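Long-range contact in conserved hypothetical protein (Nitrosomonas europaea, PDB 1XFS), which is of unknown function but belongs to the AHA1 family, related by sequence to the C-terminal domain of activators of the Hsp90 ATPase: residues E9-V20 with T127-P138. Numbering follows the deposited sequence.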
loop_
_atom_site.group_PDB
_atom_site.type_symbol
_atom_site.label_atom_id
_atom_site.label_comp_id
_atom_site.label_asym_id
_atom_site.label_seq_id
_atom_site.Cartn_x
_atom_site.Cartn_y
_atom_site.Cartn_z
ATOM N N GLU A 9 -2.679 -16.365 -12.267
ATOM C CA GLU A 9 -1.238 -16.558 -12.239
ATOM C C GLU A 9 -0.586 -16.016 -10.973
ATOM O O GLU A 9 0.448 -16.521 -10.536
ATOM C CB GLU A 9 -0.600 -15.899 -13.468
ATOM C CG GLU A 9 -0.924 -16.606 -14.770
ATOM C CD GLU A 9 -0.199 -17.932 -14.888
ATOM O OE1 GLU A 9 -0.741 -18.856 -15.524
ATOM O OE2 GLU A 9 0.921 -18.046 -14.351
ATOM N N LEU A 10 -1.208 -15.012 -10.362
ATOM C CA LEU A 10 -0.637 -14.388 -9.173
ATOM C C LEU A 10 -1.481 -14.426 -7.910
ATOM O O LEU A 10 -0.963 -14.183 -6.823
ATOM C CB LEU A 10 -0.322 -12.925 -9.481
ATOM C CG LEU A 10 0.461 -12.659 -10.770
ATOM C CD1 LEU A 10 0.501 -11.163 -11.058
ATOM C CD2 LEU A 10 1.856 -13.228 -10.622
ATOM N N ASP A 11 -2.767 -14.735 -8.038
ATOM C CA ASP A 11 -3.648 -14.721 -6.876
ATOM C C ASP A 11 -4.238 -16.050 -6.449
ATOM O O ASP A 11 -4.460 -16.942 -7.267
ATOM C CB ASP A 11 -4.798 -13.740 -7.126
ATOM C CG ASP A 11 -4.313 -12.383 -7.593
ATOM O OD1 ASP A 11 -3.250 -11.949 -7.109
ATOM O OD2 ASP A 11 -4.995 -11.762 -8.433
ATOM N N LEU A 12 -4.489 -16.168 -5.152
ATOM C CA LEU A 12 -5.106 -17.361 -4.593
ATOM C C LEU A 12 -6.361 -16.876 -3.874
ATOM O O LEU A 12 -6.314 -15.891 -3.132
ATOM C CB LEU A 12 -4.158 -18.062 -3.620
ATOM C CG LEU A 12 -2.894 -18.664 -4.250
ATOM C CD1 LEU A 12 -2.019 -19.274 -3.160
ATOM C CD2 LEU A 12 -3.277 -19.723 -5.284
HETATM N N MSE A 13 -7.484 -17.551 -4.100
HETATM C CA MSE A 13 -8.736 -17.139 -3.474
HETATM C C MSE A 13 -9.376 -18.239 -2.630
HETATM O O MSE A 13 -9.151 -19.427 -2.858
HETATM C CB MSE A 13 -9.729 -16.676 -4.546
HETATM C CG MSE A 13 -11.002 -16.043 -3.990
HETATM SE SE MSE A 13 -12.216 -15.386 -5.346
HETATM C CE MSE A 13 -13.392 -16.915 -5.464
ATOM N N LEU A 14 -10.171 -17.822 -1.651
ATOM C CA LEU A 14 -10.872 -18.740 -0.762
ATOM C C LEU A 14 -12.236 -18.152 -0.413
ATOM O O LEU A 14 -12.324 -17.013 0.035
ATOM C CB LEU A 14 -10.059 -18.958 0.518
ATOM C CG LEU A 14 -10.612 -19.926 1.566
ATOM C CD1 LEU A 14 -10.724 -21.326 0.981
ATOM C CD2 LEU A 14 -9.694 -19.935 2.777
ATOM N N LYS A 15 -13.301 -18.919 -0.631
ATOM C CA LYS A 15 -14.645 -18.439 -0.314
ATOM C C LYS A 15 -15.302 -19.366 0.704
ATOM O O LYS A 15 -15.271 -20.585 0.549
ATOM C CB LYS A 15 -15.511 -18.367 -1.576
ATOM C CG LYS A 15 -16.855 -17.672 -1.356
ATOM C CD LYS A 15 -17.680 -17.585 -2.635
ATOM C CE LYS A 15 -18.198 -18.949 -3.063
ATOM N NZ LYS A 15 -19.094 -19.540 -2.031
ATOM N N ARG A 16 -15.896 -18.784 1.740
ATOM C CA ARG A 16 -16.542 -19.571 2.782
ATOM C C ARG A 16 -17.828 -18.913 3.268
ATOM O O ARG A 16 -18.013 -17.705 3.123
ATOM C CB ARG A 16 -15.584 -19.757 3.965
ATOM C CG ARG A 16 -14.371 -20.637 3.657
ATOM C CD ARG A 16 -14.756 -22.108 3.665
ATOM N NE ARG A 16 -15.127 -22.530 5.011
ATOM C CZ ARG A 16 -14.251 -22.855 5.959
ATOM N NH1 ARG A 16 -12.951 -22.819 5.702
ATOM N NH2 ARG A 16 -14.674 -23.192 7.169
ATOM N N GLU A 17 -18.722 -19.717 3.833
ATOM C CA GLU A 17 -19.983 -19.206 4.364
ATOM C C GLU A 17 -19.970 -19.450 5.870
ATOM O O GLU A 17 -19.844 -20.589 6.312
ATOM C CB GLU A 17 -21.170 -19.949 3.738
ATOM C CG GLU A 17 -21.256 -19.852 2.221
ATOM C CD GLU A 17 -21.681 -18.478 1.734
ATOM O OE1 GLU A 17 -21.673 -18.258 0.505
ATOM O OE2 GLU A 17 -22.030 -17.622 2.573
ATOM N N LEU A 18 -20.083 -18.384 6.657
ATOM C CA LEU A 18 -20.089 -18.514 8.111
ATOM C C LEU A 18 -21.469 -18.194 8.668
ATOM O O LEU A 18 -22.082 -17.202 8.279
ATOM C CB LEU A 18 -19.062 -17.576 8.755
ATOM C CG LEU A 18 -17.578 -17.813 8.464
ATOM C CD1 LEU A 18 -17.241 -17.298 7.078
ATOM C CD2 LEU A 18 -16.734 -17.096 9.510
ATOM N N ALA A 19 -21.949 -19.033 9.581
ATOM C CA ALA A 19 -23.262 -18.837 10.189
ATOM C C ALA A 19 -23.158 -17.866 11.360
ATOM O O ALA A 19 -23.540 -18.179 12.490
ATOM C CB ALA A 19 -23.821 -20.174 10.656
ATOM N N VAL A 20 -22.639 -16.680 11.063
ATOM C CA VAL A 20 -22.446 -15.626 12.041
ATOM C C VAL A 20 -22.722 -14.299 11.341
ATOM O O VAL A 20 -22.429 -14.146 10.157
ATOM C CB VAL A 20 -20.986 -15.637 12.562
ATOM C CG1 VAL A 20 -20.719 -14.429 13.436
ATOM C CG2 VAL A 20 -20.729 -16.924 13.334
ATOM N N THR A 127 -22.718 -14.740 7.063
ATOM C CA THR A 127 -21.846 -13.869 6.289
ATOM C C THR A 127 -21.044 -14.652 5.262
ATOM O O THR A 127 -20.522 -15.730 5.553
ATOM C CB THR A 127 -20.837 -13.122 7.190
ATOM O OG1 THR A 127 -21.532 -12.501 8.275
ATOM C CG2 THR A 127 -20.102 -12.046 6.389
ATOM N N ARG A 128 -20.957 -14.108 4.053
ATOM C CA ARG A 128 -20.182 -14.734 2.998
ATOM C C ARG A 128 -18.791 -14.119 3.115
ATOM O O ARG A 128 -18.637 -12.897 3.068
ATOM C CB ARG A 128 -20.796 -14.440 1.628
ATOM C CG ARG A 128 -20.054 -15.076 0.464
ATOM C CD ARG A 128 -20.915 -15.056 -0.783
ATOM N NE ARG A 128 -22.196 -15.712 -0.536
ATOM C CZ ARG A 128 -23.146 -15.876 -1.448
ATOM N NH1 ARG A 128 -22.966 -15.431 -2.684
ATOM N NH2 ARG A 128 -24.277 -16.490 -1.123
ATOM N N TYR A 129 -17.792 -14.976 3.294
ATOM C CA TYR A 129 -16.406 -14.548 3.450
ATOM C C TYR A 129 -15.574 -14.900 2.232
ATOM O O TYR A 129 -15.524 -16.055 1.816
ATOM C CB TYR A 129 -15.801 -15.209 4.697
ATOM C CG TYR A 129 -14.301 -15.037 4.854
ATOM C CD1 TYR A 129 -13.406 -15.832 4.137
ATOM C CD2 TYR A 129 -13.778 -14.069 5.707
ATOM C CE1 TYR A 129 -12.027 -15.664 4.263
ATOM C CE2 TYR A 129 -12.397 -13.893 5.842
ATOM C CZ TYR A 129 -11.530 -14.692 5.117
ATOM O OH TYR A 129 -10.169 -14.518 5.229
ATOM N N THR A 130 -14.914 -13.901 1.661
ATOM C CA THR A 130 -14.075 -14.129 0.499
ATOM C C THR A 130 -12.689 -13.554 0.794
ATOM O O THR A 130 -12.562 -12.384 1.154
ATOM C CB THR A 130 -14.686 -13.459 -0.757
ATOM O OG1 THR A 130 -15.987 -14.011 -1.007
ATOM C CG2 THR A 130 -13.810 -13.695 -1.975
ATOM N N ALA A 131 -11.660 -14.386 0.673
ATOM C CA ALA A 131 -10.291 -13.944 0.929
ATOM C C ALA A 131 -9.410 -14.190 -0.289
ATOM O O ALA A 131 -9.398 -15.287 -0.847
ATOM C CB ALA A 131 -9.714 -14.676 2.145
ATOM N N CYS A 132 -8.679 -13.161 -0.705
ATOM C CA CYS A 132 -7.786 -13.272 -1.851
ATOM C C CYS A 132 -6.400 -12.819 -1.430
ATOM O O CYS A 132 -6.244 -11.761 -0.819
ATOM C CB CYS A 132 -8.272 -12.399 -3.018
ATOM S SG CYS A 132 -7.156 -12.374 -4.466
ATOM N N ALA A 133 -5.403 -13.640 -1.740
ATOM C CA ALA A 133 -4.020 -13.317 -1.423
ATOM C C ALA A 133 -3.350 -12.994 -2.748
ATOM O O ALA A 133 -3.286 -13.840 -3.646
ATOM C CB ALA A 133 -3.330 -14.500 -0.746
HETATM N N MSE A 134 -2.874 -11.754 -2.869
HETATM C CA MSE A 134 -2.225 -11.274 -4.090
HETATM C C MSE A 134 -0.710 -11.387 -3.975
HETATM O O MSE A 134 -0.124 -10.965 -2.981
HETATM C CB MSE A 134 -2.599 -9.809 -4.343
HETATM C CG MSE A 134 -4.081 -9.538 -4.424
HETATM SE SE MSE A 134 -4.396 -7.618 -4.539
HETATM C CE MSE A 134 -4.077 -7.407 -6.393
ATOM N N HIS A 135 -0.080 -11.962 -4.997
ATOM C CA HIS A 135 1.368 -12.120 -5.001
ATOM C C HIS A 135 2.007 -11.304 -6.115
ATOM O O HIS A 135 1.318 -10.835 -7.017
ATOM C CB HIS A 135 1.733 -13.593 -5.158
ATOM C CG HIS A 135 1.078 -14.472 -4.147
ATOM N ND1 HIS A 135 -0.186 -14.989 -4.324
ATOM C CD2 HIS A 135 1.479 -14.863 -2.914
ATOM C CE1 HIS A 135 -0.538 -15.661 -3.240
ATOM N NE2 HIS A 135 0.453 -15.597 -2.372
ATOM N N ASN A 136 3.329 -11.146 -6.057
ATOM C CA ASN A 136 4.029 -10.358 -7.058
ATOM C C ASN A 136 4.458 -11.135 -8.297
ATOM O O ASN A 136 4.614 -10.551 -9.367
ATOM C CB ASN A 136 5.239 -9.638 -6.423
ATOM C CG ASN A 136 6.156 -10.572 -5.636
ATOM O OD1 ASN A 136 6.818 -10.143 -4.686
ATOM N ND2 ASN A 136 6.215 -11.838 -6.032
ATOM N N THR A 137 4.610 -12.448 -8.164
ATOM C CA THR A 137 5.042 -13.284 -9.282
ATOM C C THR A 137 4.405 -14.668 -9.211
ATOM O O THR A 137 3.945 -15.100 -8.152
ATOM C CB THR A 137 6.564 -13.474 -9.266
ATOM O OG1 THR A 137 6.949 -14.055 -8.014
ATOM C CG2 THR A 137 7.273 -12.138 -9.436
ATOM N N PRO A 138 4.369 -15.386 -10.347
ATOM C CA PRO A 138 3.776 -16.727 -10.363
ATOM C C PRO A 138 4.525 -17.667 -9.418
ATOM O O PRO A 138 3.921 -18.521 -8.762
ATOM C CB PRO A 138 3.920 -17.149 -11.827
ATOM C CG PRO A 138 3.851 -15.847 -12.564
ATOM C CD PRO A 138 4.722 -14.953 -11.710
#
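The carbonyl oxygen L10 O is gripped twice by H135. The imidazole ND1 of H135 lies 2.7 Å from L10 O, which sits in the ring plane, while the backbone N of H135 reaches L10 O at 3.0 Å from the opposite face of the carbonyl, 36° out of its plane. With CG anti to its own carbonyl carbon (chi1 -54°), the ring swings beside the H135 backbone N, bringing both donors to one oxygen; NE2 on its far side bonds H144. Trading the H135 ring for the methyl of an alanine is likely to cost L10 O one of its two H135 donors, the backbone N remaining, and H144 its hydrogen-bond partner. Beyond this point strands 11-18 and 127-134 pair antiparallel through eight backbone bonds in register from L12-A133 to L18-T127. At the other end the hydroxyl T127 OG1 donates to V20 O at 2.7 Å, tying the loop after strand 11-18 to the start of strand 127-134. E17 and R128 run side by side on the face shared with K15 and T130: E17 OE1 meets R128 NE at 2.8 Å, the carboxylate and guanidinium planes 85° apart, and K15 joins through a long salt bridge. On the reverse face, L18 CD1 rests 3.5 Å from Y129 CB. D11 has its main partner in R97 of the second subunit, which also bonds H135 O. Strand 11-18 forms one edge of the seven-stranded antiparallel sheet, as expected of this Bet v 1-like fold; 127-134 continues to strand 115-122, and helix 149-167 packs on L12, L14, Y129 and A133, with R16 bonding G154 and T158.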